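Local coordinates for protein putative citrate lyase, alfa subunit (Streptococcus mutans, PDB 2HJ0) that is of unproven function but belongs to the citrate lyase alpha-subunit (CitF) family and forms a two-chain assembly, each chain built on two large, mostly parallel beta sheets, at residues F69-R74 with D327-D332; N177-R182 with N215-I220; G188-A193 with H346-A351; V203-D208 with T223-I228. All coordinates share one frame; numbering follows the deposited sequence.

Interaction 1 (F69-R74 with D327-D332)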
loop_
_atom_site.group_PDB
_atom_site.type_symbol
_atom_site.label_atom_id
_atom_site.label_comp_id
_atom_site.label_asym_id
_atom_site.label_seq_id
_atom_site.Cartn_x
_atom_site.Cartn_y
_atom_site.Cartn_z
ATOM N N PHE A 69 -6.439 -13.043 12.079
ATOM C CA PHE A 69 -7.683 -12.270 12.158
ATOM C C PHE A 69 -7.342 -10.928 12.786
ATOM O O PHE A 69 -6.286 -10.793 13.391
ATOM C CB PHE A 69 -8.720 -12.942 13.068
ATOM C CG PHE A 69 -8.943 -14.396 12.786
ATOM C CD1 PHE A 69 -8.122 -15.366 13.350
ATOM C CD2 PHE A 69 -9.983 -14.800 11.961
ATOM C CE1 PHE A 69 -8.334 -16.717 13.092
ATOM C CE2 PHE A 69 -10.205 -16.143 11.698
ATOM C CZ PHE A 69 -9.379 -17.102 12.265
ATOM N N HIS A 70 -8.225 -9.937 12.649
ATOM C CA HIS A 70 -7.962 -8.649 13.271
ATOM C C HIS A 70 -9.029 -8.391 14.333
ATOM O O HIS A 70 -10.045 -9.081 14.367
ATOM C CB HIS A 70 -7.951 -7.529 12.242
ATOM C CG HIS A 70 -9.295 -7.206 11.684
ATOM N ND1 HIS A 70 -9.669 -7.552 10.405
ATOM C CD2 HIS A 70 -10.374 -6.615 12.250
ATOM C CE1 HIS A 70 -10.925 -7.198 10.208
ATOM N NE2 HIS A 70 -11.376 -6.629 11.313
ATOM N N HIS A 71 -8.798 -7.417 15.209
ATOM C CA HIS A 71 -9.764 -7.116 16.267
ATOM C C HIS A 71 -10.415 -5.729 16.191
ATOM O O HIS A 71 -10.798 -5.152 17.226
ATOM C CB HIS A 71 -9.104 -7.277 17.643
ATOM C CG HIS A 71 -8.035 -6.271 17.926
ATOM N ND1 HIS A 71 -6.829 -6.260 17.260
ATOM C CD2 HIS A 71 -8.004 -5.216 18.774
ATOM C CE1 HIS A 71 -6.103 -5.240 17.682
ATOM N NE2 HIS A 71 -6.794 -4.588 18.599
ATOM N N HIS A 72 -10.572 -5.194 14.985
ATOM C CA HIS A 72 -11.169 -3.865 14.870
ATOM C C HIS A 72 -12.632 -3.803 15.287
ATOM O O HIS A 72 -13.145 -2.731 15.597
ATOM C CB HIS A 72 -10.991 -3.316 13.455
ATOM C CG HIS A 72 -9.640 -2.732 13.205
ATOM N ND1 HIS A 72 -8.751 -3.267 12.299
ATOM C CD2 HIS A 72 -9.031 -1.643 13.731
ATOM C CE1 HIS A 72 -7.653 -2.533 12.273
ATOM N NE2 HIS A 72 -7.798 -1.538 13.131
ATOM N N PHE A 73 -13.298 -4.949 15.309
ATOM C CA PHE A 73 -14.706 -4.997 15.717
ATOM C C PHE A 73 -14.825 -5.237 17.226
ATOM O O PHE A 73 -15.926 -5.246 17.797
ATOM C CB PHE A 73 -15.450 -6.103 14.970
ATOM C CG PHE A 73 -15.677 -5.794 13.532
ATOM C CD1 PHE A 73 -15.179 -6.623 12.539
ATOM C CD2 PHE A 73 -16.382 -4.653 13.168
ATOM C CE1 PHE A 73 -15.381 -6.324 11.206
ATOM C CE2 PHE A 73 -16.594 -4.337 11.836
ATOM C CZ PHE A 73 -16.095 -5.171 10.851
ATOM N N ARG A 74 -13.673 -5.437 17.857
ATOM C CA ARG A 74 -13.602 -5.677 19.281
ATOM C C ARG A 74 -14.616 -6.686 19.786
ATOM O O ARG A 74 -14.749 -7.756 19.204
ATOM C CB ARG A 74 -13.737 -4.358 20.014
ATOM C CG ARG A 74 -12.622 -3.435 19.638
ATOM C CD ARG A 74 -12.400 -2.408 20.699
ATOM N NE ARG A 74 -13.077 -1.176 20.352
ATOM C CZ ARG A 74 -13.171 -0.135 21.161
ATOM N NH1 ARG A 74 -13.816 0.960 20.754
ATOM N NH2 ARG A 74 -12.623 -0.207 22.370
ATOM N N ASP A 327 -4.521 7.463 12.166
ATOM C CA ASP A 327 -5.376 6.472 12.823
ATOM C C ASP A 327 -5.068 5.009 12.506
ATOM O O ASP A 327 -5.144 4.588 11.351
ATOM C CB ASP A 327 -6.832 6.774 12.426
ATOM C CG ASP A 327 -7.850 6.009 13.243
ATOM O OD1 ASP A 327 -7.556 4.884 13.690
ATOM O OD2 ASP A 327 -8.965 6.545 13.423
ATOM N N VAL A 328 -4.747 4.230 13.534
ATOM C CA VAL A 328 -4.471 2.816 13.322
ATOM C C VAL A 328 -5.653 1.999 13.839
ATOM O O VAL A 328 -5.827 0.829 13.499
ATOM C CB VAL A 328 -3.195 2.370 14.044
ATOM C CG1 VAL A 328 -3.434 2.278 15.548
ATOM C CG2 VAL A 328 -2.745 1.041 13.480
ATOM N N GLN A 329 -6.465 2.633 14.667
ATOM C CA GLN A 329 -7.638 1.978 15.210
ATOM C C GLN A 329 -8.592 2.982 15.855
ATOM O O GLN A 329 -8.170 3.889 16.569
ATOM C CB GLN A 329 -7.226 0.926 16.230
ATOM C CG GLN A 329 -8.340 0.566 17.149
ATOM C CD GLN A 329 -7.977 -0.557 18.067
ATOM O OE1 GLN A 329 -6.857 -0.611 18.598
ATOM N NE2 GLN A 329 -8.921 -1.472 18.274
ATOM N N ASP A 330 -9.883 2.816 15.595
ATOM C CA ASP A 330 -10.882 3.706 16.161
ATOM C C ASP A 330 -11.495 3.081 17.387
ATOM O O ASP A 330 -11.664 1.868 17.445
ATOM C CB ASP A 330 -11.968 3.986 15.140
ATOM C CG ASP A 330 -11.470 4.792 13.993
ATOM O OD1 ASP A 330 -11.585 4.321 12.841
ATOM O OD2 ASP A 330 -10.956 5.904 14.247
ATOM N N PHE A 331 -11.843 3.912 18.362
ATOM C CA PHE A 331 -12.434 3.425 19.597
ATOM C C PHE A 331 -13.902 3.833 19.833
ATOM O O PHE A 331 -14.422 3.687 20.942
ATOM C CB PHE A 331 -11.559 3.846 20.778
ATOM C CG PHE A 331 -10.389 2.926 21.026
ATOM C CD1 PHE A 331 -10.427 1.989 22.051
ATOM C CD2 PHE A 331 -9.252 2.989 20.227
ATOM C CE1 PHE A 331 -9.347 1.131 22.272
ATOM C CE2 PHE A 331 -8.174 2.136 20.446
ATOM C CZ PHE A 331 -8.220 1.208 21.467
ATOM N N ASP A 332 -14.557 4.352 18.798
ATOM C CA ASP A 332 -15.969 4.727 18.877
ATOM C C ASP A 332 -16.488 5.111 17.494
ATOM O O ASP A 332 -15.726 5.558 16.638
ATOM C CB ASP A 332 -16.201 5.863 19.884
ATOM C CG ASP A 332 -15.437 7.112 19.547
ATOM O OD1 ASP A 332 -15.422 8.031 20.388
ATOM O OD2 ASP A 332 -14.850 7.185 18.446
#
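His72 and Val328 make the directional bond of this contact, which sets the loop after strand 66-69 against the end of strand 322-327 and the short strand 329-330. His72 NE2 gives its N-H to Val328 O over 3.1 Å, almost straight at 172°. The oxygen lies at the imidazole edge in the ring plane, and the donor lies in the plane of the carbonyl.

Van der Waals contact surrounds that bond. Gln329 CB sits at the same ring edge, 4.0 Å from His72 NE2. CG of Gln329 stands anti to its backbone N (chi1 160°), and beyond it the extended chain brings the amide up to His71. The two side chains cross at about a right angle, Gln329 NE2 coming within 3.8 Å of His71 NE2. The polar ends of both have other partners: Gln329 OE1 bonds Tyr192 OH, and His71 ND1 bonds Ser100 while the ring stacks on Tyr192.

The third group of contacts is made by the guanidinium of Arg74, which closes a type I turn from His71. Phe331 CD1 lies over one guanidinium face, with the two planes 69° apart, and Phe331 O lies in the guanidinium plane 2.8 Å from Arg74 NH1.

A bound citric acid lies about 3 Å from the side chain of His71, consistent with a pocket beside the contact. Because a backbone carbonyl can only accept, the His72 bond places a hydrogen on NE2 and helps fix the rotation of the ring, which also meets that of Tyr192, while His71 is oriented by its outside partners.

Interaction 2 (N177-R182 with N215-I220); sequences NANGTR and NTPISI
Ala178 pairs with Ile220 through two backbone bonds, Ala178 N to Ile220 O at 2.9 Å and Ile220 N to Ala178 O at 3.1 Å, making a single antiparallel hydrogen-bonded bridge. Ser219 N also donates to Ala178 O, at 2.8 Å. With Ser219 and Ile220 both facing Ala178, this is a classic beta bulge, and one carbonyl oxygen holds two consecutive N-H groups of the loop.

Two side-chain amides extend the grip. Asn179 ND2 reaches Pro217 O at 2.9 Å, the oxygen tilted 16° from the amide plane, while OD1 of the same amide turns back to accept from Thr181 N in an Asx turn. At the other end Asn215 ND2 donates to Asn177 O over 3.1 Å. That oxygen lies in the amide plane of Asn215, but the donor stands 44° above the carbonyl plane. CG of Asn215 is anti to its backbone N (chi1 179°), and the amide it carries lies beside Asn177 O and Asn179. The Asn179 and Asn215 side chains cross at about a right angle.

Packing lies further out. Ile218 CD1 rests 3.7 Å from Asn177 OD1, in an amide whose ND2 is bonded to Asp173, and Ser219 OG lies 3.7 Å from Asn179 CA while bonding to Glu348. Ile218 N and the Pro217 ring meet Tyr347 of the second subunit.

The loop between strands 202-207 and 227-230 is thus held, chiefly by backbone polar groups, to the weakly bonded strand 178-179, which pairs with 171-172. Asn179, bonded at both ends of its amide, is held in rotation and ties its own turn to the proline carbonyl.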
loop_
_atom_site.group_PDB
_atom_site.type_symbol
_atom_site.label_atom_id
_atom_site.label_comp_id
_atom_site.label_asym_id
_atom_site.label_seq_id
_atom_site.Cartn_x
_atom_site.Cartn_y
_atom_site.Cartn_z
ATOM N N ASN A 177 -11.499 -5.220 -3.144
ATOM C CA ASN A 177 -11.282 -3.862 -2.642
ATOM C C ASN A 177 -12.218 -3.676 -1.434
ATOM O O ASN A 177 -13.442 -3.717 -1.576
ATOM C CB ASN A 177 -11.607 -2.827 -3.720
ATOM C CG ASN A 177 -10.694 -2.930 -4.930
ATOM O OD1 ASN A 177 -9.475 -2.744 -4.828
ATOM N ND2 ASN A 177 -11.281 -3.225 -6.088
ATOM N N ALA A 178 -11.641 -3.472 -0.252
ATOM C CA ALA A 178 -12.424 -3.328 0.973
ATOM C C ALA A 178 -12.026 -2.125 1.823
ATOM O O ALA A 178 -10.917 -1.599 1.707
ATOM C CB ALA A 178 -12.286 -4.600 1.802
ATOM N N ASN A 179 -12.933 -1.678 2.680
ATOM C CA ASN A 179 -12.608 -0.563 3.560
ATOM C C ASN A 179 -13.416 -0.717 4.833
ATOM O O ASN A 179 -14.318 -1.549 4.894
ATOM C CB ASN A 179 -12.858 0.801 2.873
ATOM C CG ASN A 179 -14.326 1.094 2.619
ATOM O OD1 ASN A 179 -15.125 1.155 3.545
ATOM N ND2 ASN A 179 -14.680 1.297 1.353
ATOM N N GLY A 180 -13.081 0.054 5.859
ATOM C CA GLY A 180 -13.808 -0.067 7.103
ATOM C C GLY A 180 -14.689 1.116 7.428
ATOM O O GLY A 180 -15.138 1.260 8.564
ATOM N N THR A 181 -14.955 1.954 6.434
ATOM C CA THR A 181 -15.769 3.132 6.649
ATOM C C THR A 181 -17.065 3.142 5.861
ATOM O O THR A 181 -17.731 4.165 5.777
ATOM C CB THR A 181 -14.982 4.387 6.291
ATOM O OG1 THR A 181 -14.522 4.273 4.936
ATOM C CG2 THR A 181 -13.788 4.554 7.240
ATOM N N ARG A 182 -17.426 2.014 5.274
ATOM C CA ARG A 182 -18.665 1.925 4.511
ATOM C C ARG A 182 -19.281 0.566 4.808
ATOM O O ARG A 182 -18.575 -0.434 4.861
ATOM C CB ARG A 182 -18.373 2.044 3.015
ATOM C CG ARG A 182 -17.595 3.289 2.625
ATOM C CD ARG A 182 -18.392 4.541 2.931
ATOM N NE ARG A 182 -19.737 4.458 2.352
ATOM C CZ ARG A 182 -19.998 4.405 1.047
ATOM N NH1 ARG A 182 -19.001 4.431 0.166
ATOM N NH2 ARG A 182 -21.260 4.326 0.626
ATOM N N ASN A 215 -14.990 -0.701 -5.411
ATOM C CA ASN A 215 -15.312 -0.112 -4.123
ATOM C C ASN A 215 -14.221 0.894 -3.748
ATOM O O ASN A 215 -13.040 0.691 -4.059
ATOM C CB ASN A 215 -15.415 -1.218 -3.062
ATOM C CG ASN A 215 -15.718 -0.680 -1.667
ATOM O OD1 ASN A 215 -16.342 0.370 -1.526
ATOM N ND2 ASN A 215 -15.291 -1.417 -0.627
ATOM N N THR A 216 -14.628 1.985 -3.107
ATOM C CA THR A 216 -13.703 3.026 -2.660
ATOM C C THR A 216 -14.308 3.770 -1.468
ATOM O O THR A 216 -15.524 3.878 -1.360
ATOM C CB THR A 216 -13.394 4.051 -3.781
ATOM O OG1 THR A 216 -14.613 4.501 -4.379
ATOM C CG2 THR A 216 -12.500 3.445 -4.848
ATOM N N PRO A 217 -13.472 4.267 -0.540
ATOM C CA PRO A 217 -12.007 4.200 -0.501
ATOM C C PRO A 217 -11.540 2.747 -0.465
ATOM O O PRO A 217 -12.350 1.836 -0.284
ATOM C CB PRO A 217 -11.650 4.907 0.806
ATOM C CG PRO A 217 -12.837 5.715 1.128
ATOM C CD PRO A 217 -13.995 4.882 0.683
ATOM N N ILE A 218 -10.234 2.541 -0.600
ATOM C CA ILE A 218 -9.665 1.201 -0.592
ATOM C C ILE A 218 -8.607 1.029 0.492
ATOM O O ILE A 218 -7.514 1.563 0.379
ATOM C CB ILE A 218 -9.045 0.904 -1.943
ATOM C CG1 ILE A 218 -10.105 1.096 -3.034
ATOM C CG2 ILE A 218 -8.458 -0.481 -1.933
ATOM C CD1 ILE A 218 -9.581 0.959 -4.466
ATOM N N SER A 219 -8.932 0.308 1.557
ATOM C CA SER A 219 -7.948 0.079 2.616
ATOM C C SER A 219 -7.161 -1.202 2.316
ATOM O O SER A 219 -5.992 -1.337 2.677
ATOM C CB SER A 219 -8.649 -0.019 3.969
ATOM O OG SER A 219 -9.361 1.176 4.237
ATOM N N ILE A 220 -7.826 -2.137 1.646
ATOM C CA ILE A 220 -7.225 -3.398 1.250
ATOM C C ILE A 220 -7.582 -3.567 -0.229
ATOM O O ILE A 220 -8.753 -3.680 -0.592
ATOM C CB ILE A 220 -7.773 -4.531 2.101
ATOM C CG1 ILE A 220 -7.330 -4.314 3.544
ATOM C CG2 ILE A 220 -7.316 -5.854 1.554
ATOM C CD1 ILE A 220 -7.870 -5.285 4.532
#

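Interaction 3 (G188-A193 with H346-A351)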
loop_
_atom_site.group_PDB
_atom_site.type_symbol
_atom_site.label_atom_id
_atom_site.label_comp_id
_atom_site.label_asym_id
_atom_site.label_seq_id
_atom_site.Cartn_x
_atom_site.Cartn_y
_atom_site.Cartn_z
ATOM N N GLY A 188 -14.245 1.754 11.021
ATOM C CA GLY A 188 -13.275 2.783 10.714
ATOM C C GLY A 188 -11.978 2.241 10.137
ATOM O O GLY A 188 -11.977 1.525 9.135
ATOM N N SER A 189 -10.864 2.590 10.771
ATOM C CA SER A 189 -9.570 2.139 10.314
ATOM C C SER A 189 -9.440 0.617 10.301
ATOM O O SER A 189 -10.176 -0.094 10.990
ATOM C CB SER A 189 -8.476 2.724 11.193
ATOM O OG SER A 189 -7.221 2.176 10.834
ATOM N N LEU A 190 -8.500 0.135 9.494
ATOM C CA LEU A 190 -8.217 -1.291 9.361
ATOM C C LEU A 190 -6.715 -1.530 9.424
ATOM O O LEU A 190 -6.203 -2.451 8.794
ATOM C CB LEU A 190 -8.750 -1.808 8.034
ATOM C CG LEU A 190 -10.256 -1.999 7.977
ATOM C CD1 LEU A 190 -10.643 -2.485 6.592
ATOM C CD2 LEU A 190 -10.695 -3.009 9.045
ATOM N N GLY A 191 -6.029 -0.694 10.200
ATOM C CA GLY A 191 -4.588 -0.783 10.340
ATOM C C GLY A 191 -3.988 -2.119 10.739
ATOM O O GLY A 191 -2.901 -2.461 10.279
ATOM N N TYR A 192 -4.660 -2.879 11.593
ATOM C CA TYR A 192 -4.086 -4.155 11.974
ATOM C C TYR A 192 -4.317 -5.162 10.846
ATOM O O TYR A 192 -3.438 -5.955 10.542
ATOM C CB TYR A 192 -4.672 -4.656 13.303
ATOM C CG TYR A 192 -4.445 -3.705 14.465
ATOM C CD1 TYR A 192 -3.165 -3.229 14.768
ATOM C CD2 TYR A 192 -5.525 -3.222 15.219
ATOM C CE1 TYR A 192 -2.968 -2.280 15.784
ATOM C CE2 TYR A 192 -5.345 -2.278 16.236
ATOM C CZ TYR A 192 -4.066 -1.806 16.513
ATOM O OH TYR A 192 -3.882 -0.841 17.481
ATOM N N ALA A 193 -5.477 -5.120 10.195
ATOM C CA ALA A 193 -5.747 -6.060 9.111
ATOM C C ALA A 193 -4.938 -5.777 7.848
ATOM O O ALA A 193 -4.587 -6.697 7.105
ATOM C CB ALA A 193 -7.225 -6.067 8.777
ATOM N N HIS A 346 -7.607 13.252 8.430
ATOM C CA HIS A 346 -7.723 12.096 9.315
ATOM C C HIS A 346 -7.346 10.918 8.413
ATOM O O HIS A 346 -8.179 10.437 7.634
ATOM C CB HIS A 346 -9.162 11.969 9.833
ATOM C CG HIS A 346 -9.340 10.926 10.893
ATOM N ND1 HIS A 346 -10.486 10.826 11.650
ATOM C CD2 HIS A 346 -8.528 9.925 11.309
ATOM C CE1 HIS A 346 -10.375 9.810 12.487
ATOM N NE2 HIS A 346 -9.196 9.246 12.301
ATOM N N TYR A 347 -6.089 10.471 8.516
ATOM C CA TYR A 347 -5.566 9.398 7.667
ATOM C C TYR A 347 -5.396 8.024 8.304
ATOM O O TYR A 347 -4.974 7.894 9.448
ATOM C CB TYR A 347 -4.221 9.821 7.071
ATOM C CG TYR A 347 -4.073 9.516 5.600
ATOM C CD1 TYR A 347 -4.794 10.236 4.650
ATOM C CD2 TYR A 347 -3.203 8.510 5.154
ATOM C CE1 TYR A 347 -4.653 9.968 3.285
ATOM C CE2 TYR A 347 -3.056 8.228 3.785
ATOM C CZ TYR A 347 -3.784 8.966 2.857
ATOM O OH TYR A 347 -3.638 8.707 1.508
ATOM N N GLU A 348 -5.703 6.994 7.525
ATOM C CA GLU A 348 -5.594 5.616 7.977
ATOM C C GLU A 348 -4.179 5.068 7.745
ATOM O O GLU A 348 -3.584 5.286 6.692
ATOM C CB GLU A 348 -6.624 4.774 7.227
ATOM C CG GLU A 348 -6.578 3.280 7.488
ATOM C CD GLU A 348 -7.555 2.516 6.601
ATOM O OE1 GLU A 348 -8.351 1.709 7.142
ATOM O OE2 GLU A 348 -7.529 2.723 5.363
ATOM N N ILE A 349 -3.643 4.361 8.735
ATOM C CA ILE A 349 -2.300 3.798 8.616
ATOM C C ILE A 349 -2.256 2.359 9.132
ATOM O O ILE A 349 -2.935 2.015 10.107
ATOM C CB ILE A 349 -1.265 4.621 9.420
ATOM C CG1 ILE A 349 -1.619 4.557 10.911
ATOM C CG2 ILE A 349 -1.231 6.058 8.908
ATOM C CD1 ILE A 349 -0.559 5.119 11.847
ATOM N N ASP A 350 -1.453 1.526 8.476
ATOM C CA ASP A 350 -1.286 0.132 8.876
ATOM C C ASP A 350 -0.424 0.073 10.127
ATOM O O ASP A 350 0.382 0.965 10.385
ATOM C CB ASP A 350 -0.611 -0.666 7.755
ATOM C CG ASP A 350 0.823 -0.211 7.486
ATOM O OD1 ASP A 350 1.732 -0.558 8.264
ATOM O OD2 ASP A 350 1.049 0.502 6.493
ATOM N N ALA A 351 -0.589 -0.988 10.900
ATOM C CA ALA A 351 0.174 -1.164 12.136
ATOM C C ALA A 351 1.688 -1.104 11.948
ATOM O O ALA A 351 2.406 -0.736 12.880
ATOM C CB ALA A 351 -0.205 -2.487 12.804
#
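Glu348, the last residue of strand 346-348, reaches Leu190 with its carboxylate: OE1 accepts from Leu190 N at 2.8 Å, a bent bond of 131° that comes from the anti side of the oxygen. CG stands anti to the backbone N (chi1 175°) and the chain continues extended, passing Ser189 with CG 3.6 Å from Ser189 OG. That hydroxyl accepts from Gly191 N, an ST turn, and is also bonded to Asp327 O. The other carboxylate oxygen, OE2, bonds Ser219.

Next along the chain, Ile349 O lies 3.3 Å from Gly191 CA, where backbone meets backbone, glycine having no side chain to intervene. Asp350 brings CA to 3.4 Å from Gly191 O in a CA-H...O contact, while its OD1 caps Met353 N at the start of helix 351-355. Ala351 N then donates to Gly191 O at 2.8 Å, from 51° above the carbonyl plane, and Ala351 CB touches Tyr192 CD1 at 3.6 Å.

The beginnings of two helices, 191-199 and 351-355, are therefore joined through backbone groups around a glycine. Glu348 spends one oxygen on a backbone N-H and the other on a serine, an arrangement that would probably steady the carboxylate and favour its ionised form.

Interaction 4 (V203-D208 with T223-I228); sequences VVIVTD and TDVDYI
Val204 pairs with Tyr227 and Ile205 with Ile228 in parallel register, as neighbouring strands 202-207 and 227-230 of the large mixed sheet come together. Val203 O accepts twice, from Asp226 N at 2.8 Å and from Tyr227 N at 3.2 Å; Ile205 N donates to Tyr227 O at 3.0 Å, and the pairing continues with Val229.

The carboxylate of Asp226 adds a side-chain bond at the start of the pairing. OD2 takes the N-H of Val203 at 2.7 Å on its anti lone pair, and the same oxygen forms a salt bridge with Lys360 of the second subunit.

Apolar side chains divide between the two faces. On one, Ile205 and Ile228 lie side by side and point the same way, CG1 to CG1 at 3.8 Å. Ile205 CG2, anti to the carbonyl carbon, meets Val225 CG2 at 3.7 Å, and these two side chains cross at about a right angle. On the other face, Val204 CG2 approaches Tyr227 at the ring edge, 4.2 Å from its CB.

Backbone bonds set the register here, and branched aliphatic groups pack on the Ile205 and Ile228 face. Asp226 joins strand to subunit: one charged oxygen serves both a backbone N-H and a lysine, a pairing likely to favour the ionised carboxylate.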
loop_
_atom_site.group_PDB
_atom_site.type_symbol
_atom_site.label_atom_id
_atom_site.label_comp_id
_atom_site.label_asym_id
_atom_site.label_seq_id
_atom_site.Cartn_x
_atom_site.Cartn_y
_atom_site.Cartn_z
ATOM N N VAL A 203 -5.488 -14.538 1.366
ATOM C CA VAL A 203 -6.354 -13.631 2.107
ATOM C C VAL A 203 -7.816 -13.847 1.743
ATOM O O VAL A 203 -8.185 -13.846 0.568
ATOM C CB VAL A 203 -5.964 -12.142 1.821
ATOM C CG1 VAL A 203 -7.028 -11.188 2.357
ATOM C CG2 VAL A 203 -4.607 -11.830 2.456
ATOM N N VAL A 204 -8.641 -14.044 2.764
ATOM C CA VAL A 204 -10.077 -14.239 2.590
ATOM C C VAL A 204 -10.778 -13.109 3.337
ATOM O O VAL A 204 -10.735 -13.084 4.564
ATOM C CB VAL A 204 -10.542 -15.572 3.216
ATOM C CG1 VAL A 204 -12.061 -15.633 3.246
ATOM C CG2 VAL A 204 -10.007 -16.728 2.430
ATOM N N ILE A 205 -11.395 -12.163 2.634
ATOM C CA ILE A 205 -12.087 -11.108 3.364
ATOM C C ILE A 205 -13.564 -11.507 3.462
ATOM O O ILE A 205 -14.157 -11.970 2.482
ATOM C CB ILE A 205 -11.948 -9.665 2.701
ATOM C CG1 ILE A 205 -12.883 -9.528 1.513
ATOM C CG2 ILE A 205 -10.515 -9.368 2.279
ATOM C CD1 ILE A 205 -14.131 -8.833 1.894
ATOM N N VAL A 206 -14.136 -11.365 4.658
ATOM C CA VAL A 206 -15.536 -11.712 4.924
ATOM C C VAL A 206 -16.296 -10.405 5.104
ATOM O O VAL A 206 -16.107 -9.686 6.097
ATOM C CB VAL A 206 -15.664 -12.542 6.228
ATOM C CG1 VAL A 206 -17.087 -13.084 6.380
ATOM C CG2 VAL A 206 -14.640 -13.645 6.226
ATOM N N THR A 207 -17.148 -10.086 4.141
ATOM C CA THR A 207 -17.880 -8.842 4.234
ATOM C C THR A 207 -19.312 -9.021 4.642
ATOM O O THR A 207 -19.915 -10.092 4.501
ATOM C CB THR A 207 -17.862 -8.047 2.917
ATOM O OG1 THR A 207 -18.351 -6.715 3.152
ATOM C CG2 THR A 207 -18.722 -8.730 1.882
ATOM N N ASP A 208 -19.859 -7.925 5.126
ATOM C CA ASP A 208 -21.214 -7.889 5.606
ATOM C C ASP A 208 -22.094 -7.235 4.567
ATOM O O ASP A 208 -23.311 -7.421 4.560
ATOM C CB ASP A 208 -21.237 -7.076 6.891
ATOM C CG ASP A 208 -22.287 -7.531 7.813
ATOM O OD1 ASP A 208 -22.228 -7.135 9.005
ATOM O OD2 ASP A 208 -23.169 -8.288 7.324
ATOM N N THR A 223 -5.608 -6.679 -5.139
ATOM C CA THR A 223 -4.344 -7.369 -5.360
ATOM C C THR A 223 -3.808 -8.106 -4.145
ATOM O O THR A 223 -2.815 -8.831 -4.245
ATOM C CB THR A 223 -3.253 -6.407 -5.843
ATOM O OG1 THR A 223 -3.246 -5.243 -5.012
ATOM C CG2 THR A 223 -3.489 -6.015 -7.288
ATOM N N ASP A 224 -4.453 -7.929 -2.998
ATOM C CA ASP A 224 -4.025 -8.626 -1.787
ATOM C C ASP A 224 -5.063 -9.652 -1.359
ATOM O O ASP A 224 -4.834 -10.396 -0.416
ATOM C CB ASP A 224 -3.826 -7.643 -0.630
ATOM C CG ASP A 224 -2.582 -6.792 -0.785
ATOM O OD1 ASP A 224 -1.741 -7.107 -1.664
ATOM O OD2 ASP A 224 -2.434 -5.806 -0.010
ATOM N N VAL A 225 -6.189 -9.702 -2.059
ATOM C CA VAL A 225 -7.265 -10.600 -1.674
ATOM C C VAL A 225 -7.433 -11.801 -2.596
ATOM O O VAL A 225 -7.283 -11.683 -3.802
ATOM C CB VAL A 225 -8.585 -9.796 -1.599
ATOM C CG1 VAL A 225 -9.722 -10.672 -1.141
ATOM C CG2 VAL A 225 -8.394 -8.606 -0.657
ATOM N N ASP A 226 -7.741 -12.963 -2.034
ATOM C CA ASP A 226 -7.921 -14.140 -2.862
ATOM C C ASP A 226 -9.386 -14.496 -3.007
ATOM O O ASP A 226 -9.854 -14.808 -4.100
ATOM C CB ASP A 226 -7.141 -15.332 -2.281
ATOM C CG ASP A 226 -5.637 -15.117 -2.324
ATOM O OD1 ASP A 226 -5.033 -15.268 -3.412
ATOM O OD2 ASP A 226 -5.061 -14.775 -1.268
ATOM N N TYR A 227 -10.117 -14.429 -1.903
ATOM C CA TYR A 227 -11.529 -14.788 -1.921
ATOM C C TYR A 227 -12.380 -13.844 -1.087
ATOM O O TYR A 227 -11.911 -13.254 -0.104
ATOM C CB TYR A 227 -11.697 -16.219 -1.401
ATOM C CG TYR A 227 -11.039 -17.271 -2.263
ATOM C CD1 TYR A 227 -11.513 -17.538 -3.542
ATOM C CD2 TYR A 227 -9.955 -18.016 -1.798
ATOM C CE1 TYR A 227 -10.930 -18.529 -4.343
ATOM C CE2 TYR A 227 -9.359 -19.017 -2.597
ATOM C CZ TYR A 227 -9.862 -19.264 -3.869
ATOM O OH TYR A 227 -9.322 -20.244 -4.664
ATOM N N ILE A 228 -13.633 -13.695 -1.498
ATOM C CA ILE A 228 -14.563 -12.846 -0.787
ATOM C C ILE A 228 -15.798 -13.658 -0.463
ATOM O O ILE A 228 -16.340 -14.350 -1.321
ATOM C CB ILE A 228 -14.998 -11.633 -1.610
ATOM C CG1 ILE A 228 -13.790 -10.771 -1.965
ATOM C CG2 ILE A 228 -15.990 -10.818 -0.817
ATOM C CD1 ILE A 228 -12.985 -11.279 -3.135
#

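All four contacts are largely buried, yet they differ in depth and company. Interactions 1 and 3 lie nearest the centre of the chain, their own centres 8 Å apart, and meet through Asp330 with Ser189; Tyr192 and His71, one from each, lie beside the bound citric acid. There side-chain polar groups share the work with backbone bonds. Interactions 2 and 4 sit more than 20 Å from that centre, beside the second subunit, and rely more on backbone pairing, bulged in a loop in interaction 2 and parallel between neighbouring sheet strands in interaction 4. Ile220 touching Val225 joins these two, while Ser219 bonding Glu348 connects interaction 2 to interaction 3.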